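Local coordinates for NDP-N-acetyl-D-galactosaminuronic acid dehydrogenase (Methanosarcina mazei Go1, PDB 3G79), which probably catalyses the NAD-dependent oxidation of UDP-N-acetylmannosamine to UDP-N-acetylmannosaminuronate, at residues A417-A422 / V445-R450; V282-A287 / G449-E454. One frame throughout, in Å; residues are numbered along the deposited sequence.

Interaction 1 (A417-A422 / V445-R450); sequences AIVVLA and VIIDGR
Ala417 to Val420 and Val445 to Asp448 pair as neighbouring parallel strands in the six-stranded sheet of the UDP-binding domain, whose strand order 3-2-1-4-5-6 is that of a Rossmann-like fold. Their axes approach to 4.4 Å at an angle of 13°, and a helical connection without any strand joins them, a beta-alpha-beta crossover. The bonding pattern confirms the direction. Ile418 N donates to Val445 O and Ile418 O accepts from Ile447 N (2.6 Å); Val420 N then donates to Ile447 O (2.7 Å), and Val420 O accepts from Gly449 N (2.8 Å). Ala417 and Val419 instead bond by their backbones to strand 355-359, which places 417-420 inside the sheet.

Side chains alternate between two buried faces. On one, Val419 and Ile447 lie side by side and point the same way, with Val419 CG2 4.2 Å from Ile447 CB; helices 375-385 and 321-345 pack on this face, against Val419 and Ile447 respectively. On the other, Ile446 carries CG1 anti to its backbone N (chi1 -179°), and from there CD1 crosses to Ile418 CG2 at 3.2 Å, a tight approach, while also touching Val420 CG2 more loosely. Asp448 OD1 rests 3.6 Å from both Val420 CB and Val420 CG1. The same oxygen accepts Arg450 N from above the carboxylate plane, making an Asx turn, and OD2 takes Ile453 N, so both oxygens of this buried group have backbone N-H partners. Past the strand ends, the Arg450 side chain, bent at chi2, lays its CG against the Leu421 carbonyl and donates from NE to Leu421 O at 2.7 Å, approaching 49° out of the carbonyl plane.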
ATOM      1  N   ALA A 417      14.400 -26.485 -19.375  1.00 32.51           N
ATOM      2  CA  ALA A 417      13.697 -25.715 -18.356  1.00 32.15           C
ATOM      3  C   ALA A 417      12.275 -25.403 -18.773  1.00 31.42           C
ATOM      4  O   ALA A 417      12.043 -25.049 -19.918  1.00 32.03           O
ATOM      5  CB  ALA A 417      14.434 -24.435 -18.076  1.00 32.58           C
ATOM      6  N   ILE A 418      11.327 -25.563 -17.848  1.00 30.01           N
ATOM      7  CA  ILE A 418       9.966 -25.122 -18.056  1.00 29.21           C
ATOM      8  C   ILE A 418       9.719 -23.914 -17.139  1.00 29.62           C
ATOM      9  O   ILE A 418       9.829 -24.011 -15.897  1.00 30.46           O
ATOM     10  CB  ILE A 418       8.934 -26.245 -17.804  1.00 29.12           C
ATOM     11  CG1 ILE A 418       9.095 -27.375 -18.797  1.00 18.91           C
ATOM     12  CG2 ILE A 418       7.494 -25.720 -17.906  1.00 20.74           C
ATOM     13  CD1 ILE A 418       8.746 -28.701 -18.215  1.00 27.99           C
ATOM     14  N   VAL A 419       9.384 -22.788 -17.764  1.00 29.03           N
ATOM     15  CA  VAL A 419       9.373 -21.488 -17.105  1.00 29.42           C
ATOM     16  C   VAL A 419       8.009 -20.781 -17.262  1.00 30.75           C
ATOM     17  O   VAL A 419       7.540 -20.534 -18.369  1.00 30.28           O
ATOM     18  CB  VAL A 419      10.512 -20.628 -17.635  1.00 28.66           C
ATOM     19  CG1 VAL A 419      10.607 -19.346 -16.864  1.00 23.05           C
ATOM     20  CG2 VAL A 419      11.838 -21.403 -17.506  1.00 23.96           C
ATOM     21  N   VAL A 420       7.362 -20.494 -16.140  1.00 31.68           N
ATOM     22  CA  VAL A 420       5.959 -20.077 -16.173  1.00 32.20           C
ATOM     23  C   VAL A 420       5.903 -18.559 -15.927  1.00 32.40           C
ATOM     24  O   VAL A 420       6.391 -18.096 -14.894  1.00 32.03           O
ATOM     25  CB  VAL A 420       5.121 -20.882 -15.122  1.00 32.17           C
ATOM     26  CG1 VAL A 420       3.693 -20.434 -15.125  1.00 33.90           C
ATOM     27  CG2 VAL A 420       5.168 -22.403 -15.401  1.00 32.98           C
ATOM     28  N   LEU A 421       5.354 -17.790 -16.882  1.00 32.27           N
ATOM     29  CA  LEU A 421       5.389 -16.311 -16.770  1.00 32.74           C
ATOM     30  C   LEU A 421       4.023 -15.620 -16.774  1.00 33.28           C
ATOM     31  O   LEU A 421       3.909 -14.444 -16.387  1.00 32.68           O
ATOM     32  CB  LEU A 421       6.334 -15.664 -17.802  1.00 32.37           C
ATOM     33  CG  LEU A 421       7.776 -16.184 -17.744  1.00 37.30           C
ATOM     34  CD1 LEU A 421       7.912 -17.417 -18.609  1.00 32.48           C
ATOM     35  CD2 LEU A 421       8.767 -15.139 -18.193  1.00 32.58           C
ATOM     36  N   ALA A 422       2.999 -16.353 -17.216  1.00 34.07           N
ATOM     37  CA  ALA A 422       1.624 -15.891 -17.133  1.00 34.87           C
ATOM     38  C   ALA A 422       0.900 -16.890 -16.283  1.00 36.78           C
ATOM     39  O   ALA A 422       1.181 -18.076 -16.361  1.00 38.81           O
ATOM     40  CB  ALA A 422       1.020 -15.850 -18.479  1.00 34.64           C
ATOM     41  N   VAL A 445      13.647 -29.169 -15.264  1.00 32.96           N
ATOM     42  CA  VAL A 445      13.677 -27.976 -14.477  1.00 31.89           C
ATOM     43  C   VAL A 445      12.378 -27.233 -14.761  1.00 31.53           C
ATOM     44  O   VAL A 445      12.040 -27.029 -15.932  1.00 32.13           O
ATOM     45  CB  VAL A 445      14.907 -27.171 -14.901  1.00 31.74           C
ATOM     46  CG1 VAL A 445      14.678 -25.672 -14.734  1.00 16.79           C
ATOM     47  CG2 VAL A 445      16.188 -27.660 -14.130  1.00 16.45           C
ATOM     48  N   ILE A 446      11.634 -26.891 -13.696  1.00 30.50           N
ATOM     49  CA  ILE A 446      10.468 -25.992 -13.767  1.00 29.60           C
ATOM     50  C   ILE A 446      10.700 -24.766 -12.879  1.00 28.66           C
ATOM     51  O   ILE A 446      11.027 -24.913 -11.722  1.00 28.02           O
ATOM     52  CB  ILE A 446       9.099 -26.725 -13.414  1.00 29.42           C
ATOM     53  CG1 ILE A 446       7.898 -25.789 -13.526  1.00 28.64           C
ATOM     54  CG2 ILE A 446       9.076 -27.277 -12.013  1.00 29.36           C
ATOM     55  CD1 ILE A 446       7.079 -26.018 -14.727  1.00 28.63           C
ATOM     56  N   ILE A 447      10.519 -23.569 -13.444  1.00 29.02           N
ATOM     57  CA  ILE A 447      10.625 -22.258 -12.731  1.00 28.03           C
ATOM     58  C   ILE A 447       9.289 -21.483 -12.842  1.00 27.61           C
ATOM     59  O   ILE A 447       8.829 -21.185 -13.955  1.00 29.03           O
ATOM     60  CB  ILE A 447      11.760 -21.374 -13.345  1.00 27.53           C
ATOM     61  CG1 ILE A 447      13.159 -21.827 -12.911  1.00 14.59           C
ATOM     62  CG2 ILE A 447      11.706 -20.000 -12.769  1.00 13.10           C
ATOM     63  CD1 ILE A 447      13.643 -23.070 -13.434  1.00 28.20           C
ATOM     64  N   ASP A 448       8.679 -21.176 -11.701  1.00 26.69           N
ATOM     65  CA  ASP A 448       7.323 -20.577 -11.607  1.00 27.18           C
ATOM     66  C   ASP A 448       7.315 -19.108 -11.228  1.00 27.40           C
ATOM     67  O   ASP A 448       7.714 -18.739 -10.125  1.00 27.80           O
ATOM     68  CB  ASP A 448       6.472 -21.317 -10.553  1.00 27.79           C
ATOM     69  CG  ASP A 448       4.971 -20.946 -10.616  1.00 44.36           C
ATOM     70  OD1 ASP A 448       4.532 -20.373 -11.629  1.00 27.54           O
ATOM     71  OD2 ASP A 448       4.217 -21.248  -9.663  1.00 27.25           O
ATOM     72  N   GLY A 449       6.824 -18.268 -12.129  1.00 28.28           N
ATOM     73  CA  GLY A 449       6.782 -16.829 -11.899  1.00 28.01           C
ATOM     74  C   GLY A 449       5.429 -16.347 -11.411  1.00 27.97           C
ATOM     75  O   GLY A 449       5.275 -15.185 -10.973  1.00 27.72           O
ATOM     76  N   ARG A 450       4.460 -17.246 -11.459  1.00 28.40           N
ATOM     77  CA  ARG A 450       3.076 -16.897 -11.217  1.00 29.33           C
ATOM     78  C   ARG A 450       2.326 -17.758 -10.181  1.00 29.85           C
ATOM     79  O   ARG A 450       1.120 -17.710 -10.122  1.00 30.57           O
ATOM     80  CB  ARG A 450       2.325 -16.819 -12.557  1.00 29.54           C
ATOM     81  CG  ARG A 450       2.938 -15.813 -13.521  1.00 27.18           C
ATOM     82  CD  ARG A 450       2.913 -14.366 -12.965  1.00 30.35           C
ATOM     83  NE  ARG A 450       3.494 -13.411 -13.910  1.00 26.90           N
ATOM     84  CZ  ARG A 450       3.478 -12.073 -13.773  1.00 33.13           C
ATOM     85  NH1 ARG A 450       2.891 -11.496 -12.710  1.00 26.59           N
ATOM     86  NH2 ARG A 450       4.033 -11.299 -14.724  1.00 26.30           N
TER

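Interaction 2 (V282-A287 / G449-E454); sequences VLWPGA and GRNVIE
Gly286 and Ala287 press their backbone onto Gly449 and one face of the Arg450 guanidinium, joining a loop of the central domain to the loop that follows strand 445-448 in the UDP-binding domain. Ala287 N stands 3.7 Å above the guanidinium plane, over its centre, with Gly286 C over the same face; Ala287 CB is 4.1 Å from both NE and NH2 of Arg450. Beside this, Gly286 CA makes a CH...O contact with Gly449 O at 3.1 Å. The fit leaves little room at either glycine: a CB on Gly286 would come within 2.6 Å of Arg450 NH1, and one on Gly449 within 3.0 Å of Ala287 CB. Arg450 is fixed from outside the pair by bonds from NE to Leu421 O and from NH2 to Gly288 O. An alanine in place of Arg450 would probably leave both carbonyl oxygens without these donors and open a gap beside the Gly286-Ala287 backbone.

The other end is loose. Exposed Trp284 and Asn451 approach no closer than 4.2 Å, between CZ3 and ND2, and the Trp284 ring has a cation-pi partner in Arg267. Helix 263-271 backs this side through Tyr264, which touches Trp284, Pro285 and Asn451, whereas helix 228-258 holds Gly286 N through Asn250 OD1, and Val420 of strand 417-420 touches Val452 and Ile453.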
ATOM      1  N   VAL A 282      -2.169  -6.196   0.506  1.00 32.31           N
ATOM      2  CA  VAL A 282      -1.013  -6.890  -0.088  1.00 31.87           C
ATOM      3  C   VAL A 282      -1.344  -7.667  -1.370  1.00 31.76           C
ATOM      4  O   VAL A 282      -2.145  -8.621  -1.365  1.00 31.54           O
ATOM      5  CB  VAL A 282      -0.381  -7.886   0.915  1.00 30.98           C
ATOM      6  CG1 VAL A 282       0.922  -8.444   0.387  1.00 36.06           C
ATOM      7  CG2 VAL A 282      -0.122  -7.220   2.216  1.00 37.10           C
ATOM      8  N   LEU A 283      -0.672  -7.282  -2.448  1.00 30.95           N
ATOM      9  CA  LEU A 283      -0.846  -7.946  -3.728  1.00 30.16           C
ATOM     10  C   LEU A 283       0.005  -9.229  -3.808  1.00 29.28           C
ATOM     11  O   LEU A 283       0.368  -9.829  -2.783  1.00 29.40           O
ATOM     12  CB  LEU A 283      -0.514  -6.959  -4.862  1.00 30.26           C
ATOM     13  CG  LEU A 283      -1.379  -5.665  -4.865  1.00 44.54           C
ATOM     14  CD1 LEU A 283      -0.986  -4.636  -5.932  1.00 29.41           C
ATOM     15  CD2 LEU A 283      -2.885  -6.013  -4.996  1.00 30.34           C
ATOM     16  N   TRP A 284       0.332  -9.616  -5.025  1.00 27.71           N
ATOM     17  CA  TRP A 284       0.944 -10.902  -5.331  1.00 27.57           C
ATOM     18  C   TRP A 284       2.223 -10.612  -6.091  1.00 27.38           C
ATOM     19  O   TRP A 284       2.256  -9.710  -6.932  1.00 26.85           O
ATOM     20  CB  TRP A 284       0.013 -11.732  -6.197  1.00 27.99           C
ATOM     21  CG  TRP A 284      -1.296 -12.042  -5.519  1.00 30.50           C
ATOM     22  CD1 TRP A 284      -2.457 -11.285  -5.556  1.00 29.83           C
ATOM     23  CD2 TRP A 284      -1.587 -13.172  -4.695  1.00 29.11           C
ATOM     24  NE1 TRP A 284      -3.458 -11.901  -4.822  1.00 30.32           N
ATOM     25  CE2 TRP A 284      -2.952 -13.057  -4.281  1.00 30.62           C
ATOM     26  CE3 TRP A 284      -0.852 -14.288  -4.297  1.00 29.67           C
ATOM     27  CZ2 TRP A 284      -3.578 -14.017  -3.478  1.00 29.08           C
ATOM     28  CZ3 TRP A 284      -1.465 -15.236  -3.502  1.00 28.56           C
ATOM     29  CH2 TRP A 284      -2.823 -15.099  -3.101  1.00 30.32           C
ATOM     30  N   PRO A 285       3.300 -11.308  -5.734  1.00 27.57           N
ATOM     31  CA  PRO A 285       4.624 -11.106  -6.368  1.00 28.43           C
ATOM     32  C   PRO A 285       4.676 -11.910  -7.685  1.00 29.57           C
ATOM     33  O   PRO A 285       3.801 -12.770  -7.887  1.00 29.45           O
ATOM     34  CB  PRO A 285       5.603 -11.668  -5.306  1.00 27.78           C
ATOM     35  CG  PRO A 285       4.774 -12.768  -4.594  1.00 28.23           C
ATOM     36  CD  PRO A 285       3.326 -12.305  -4.644  1.00 26.78           C
ATOM     37  N   GLY A 286       5.658 -11.652  -8.562  1.00 30.03           N
ATOM     38  CA  GLY A 286       5.640 -12.241  -9.917  1.00 29.75           C
ATOM     39  C   GLY A 286       6.794 -11.916 -10.874  1.00 30.31           C
ATOM     40  O   GLY A 286       7.718 -11.201 -10.547  1.00 29.98           O
ATOM     41  N   ALA A 287       6.712 -12.441 -12.092  1.00 30.52           N
ATOM     42  CA  ALA A 287       7.787 -12.339 -13.074  1.00 28.78           C
ATOM     43  C   ALA A 287       7.966 -10.942 -13.610  1.00 27.48           C
ATOM     44  O   ALA A 287       8.916 -10.691 -14.315  1.00 26.60           O
ATOM     45  CB  ALA A 287       7.536 -13.309 -14.233  1.00 28.62           C
ATOM     46  N   GLY A 449       6.824 -18.268 -12.129  1.00 28.28           N
ATOM     47  CA  GLY A 449       6.782 -16.829 -11.899  1.00 28.01           C
ATOM     48  C   GLY A 449       5.429 -16.347 -11.411  1.00 27.97           C
ATOM     49  O   GLY A 449       5.275 -15.185 -10.973  1.00 27.72           O
ATOM     50  N   ARG A 450       4.460 -17.246 -11.459  1.00 28.40           N
ATOM     51  CA  ARG A 450       3.076 -16.897 -11.217  1.00 29.33           C
ATOM     52  C   ARG A 450       2.326 -17.758 -10.181  1.00 29.85           C
ATOM     53  O   ARG A 450       1.120 -17.710 -10.122  1.00 30.57           O
ATOM     54  CB  ARG A 450       2.325 -16.819 -12.557  1.00 29.54           C
ATOM     55  CG  ARG A 450       2.938 -15.813 -13.521  1.00 27.18           C
ATOM     56  CD  ARG A 450       2.913 -14.366 -12.965  1.00 30.35           C
ATOM     57  NE  ARG A 450       3.494 -13.411 -13.910  1.00 26.90           N
ATOM     58  CZ  ARG A 450       3.478 -12.073 -13.773  1.00 33.13           C
ATOM     59  NH1 ARG A 450       2.891 -11.496 -12.710  1.00 26.59           N
ATOM     60  NH2 ARG A 450       4.033 -11.299 -14.724  1.00 26.30           N
ATOM     61  N   ASN A 451       3.019 -18.506  -9.336  1.00 30.42           N
ATOM     62  CA  ASN A 451       2.339 -19.249  -8.270  1.00 31.75           C
ATOM     63  C   ASN A 451       1.214 -20.160  -8.791  1.00 34.03           C
ATOM     64  O   ASN A 451       0.182 -20.249  -8.163  1.00 34.96           O
ATOM     65  CB  ASN A 451       1.760 -18.304  -7.197  1.00 31.46           C
ATOM     66  CG  ASN A 451       1.343 -19.043  -5.911  1.00 35.21           C
ATOM     67  OD1 ASN A 451       2.012 -19.960  -5.462  1.00 32.49           O
ATOM     68  ND2 ASN A 451       0.227 -18.645  -5.329  1.00 32.66           N
ATOM     69  N   VAL A 452       1.405 -20.831  -9.929  1.00 34.56           N
ATOM     70  CA  VAL A 452       0.436 -21.823 -10.396  1.00 34.09           C
ATOM     71  C   VAL A 452       0.863 -23.287 -10.239  1.00 33.93           C
ATOM     72  O   VAL A 452       0.039 -24.181 -10.338  1.00 33.46           O
ATOM     73  CB  VAL A 452       0.029 -21.580 -11.857  1.00 34.37           C
ATOM     74  CG1 VAL A 452      -0.296 -20.111 -12.082  1.00 38.88           C
ATOM     75  CG2 VAL A 452       1.100 -22.048 -12.805  1.00 38.99           C
ATOM     76  N   ILE A 453       2.146 -23.531  -9.994  1.00 35.06           N
ATOM     77  CA  ILE A 453       2.687 -24.891  -9.908  1.00 35.37           C
ATOM     78  C   ILE A 453       2.807 -25.309  -8.448  1.00 36.43           C
ATOM     79  O   ILE A 453       3.415 -24.614  -7.619  1.00 37.05           O
ATOM     80  CB  ILE A 453       4.040 -25.024 -10.699  1.00 35.29           C
ATOM     81  CG1 ILE A 453       3.776 -25.536 -12.102  1.00 28.14           C
ATOM     82  CG2 ILE A 453       4.950 -26.064 -10.149  1.00 27.81           C
ATOM     83  CD1 ILE A 453       3.752 -24.492 -13.085  1.00 36.32           C
ATOM     84  N   GLU A 454       2.216 -26.449  -8.134  1.00 36.62           N
ATOM     85  CA  GLU A 454       2.314 -27.004  -6.799  1.00 36.87           C
ATOM     86  C   GLU A 454       3.656 -27.727  -6.713  1.00 36.03           C
ATOM     87  O   GLU A 454       3.870 -28.719  -7.407  1.00 35.86           O
ATOM     88  CB  GLU A 454       1.136 -27.950  -6.512  1.00 37.28           C
ATOM     89  CG  GLU A 454       0.816 -28.129  -5.021  1.00 57.58           C
ATOM     90  CD  GLU A 454       1.793 -29.047  -4.302  1.00 38.29           C
ATOM     91  OE1 GLU A 454       1.850 -30.244  -4.659  1.00 57.86           O
ATOM     92  OE2 GLU A 454       2.497 -28.578  -3.374  1.00 57.94           O
TER

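Overall arrangement
Going along the chain from the N terminus, residues 282-287 of the central domain come first and wait 161 residues for their partner, 449-454. Interaction 2 therefore closes the long loop, one that contains helix 321-345 and most of the sheet of the UDP-binding domain. Interaction 1 closes a far shorter loop, with 22 residues between 417-422 and 445-450, and it nests within the first. Both finish on the same piece of chain, sharing Gly449 and Arg450, with centres about 10 Å apart. Interaction 1 knits two strands within the C-terminal sheet, and interaction 2 ties the loop after the second of them to the central domain.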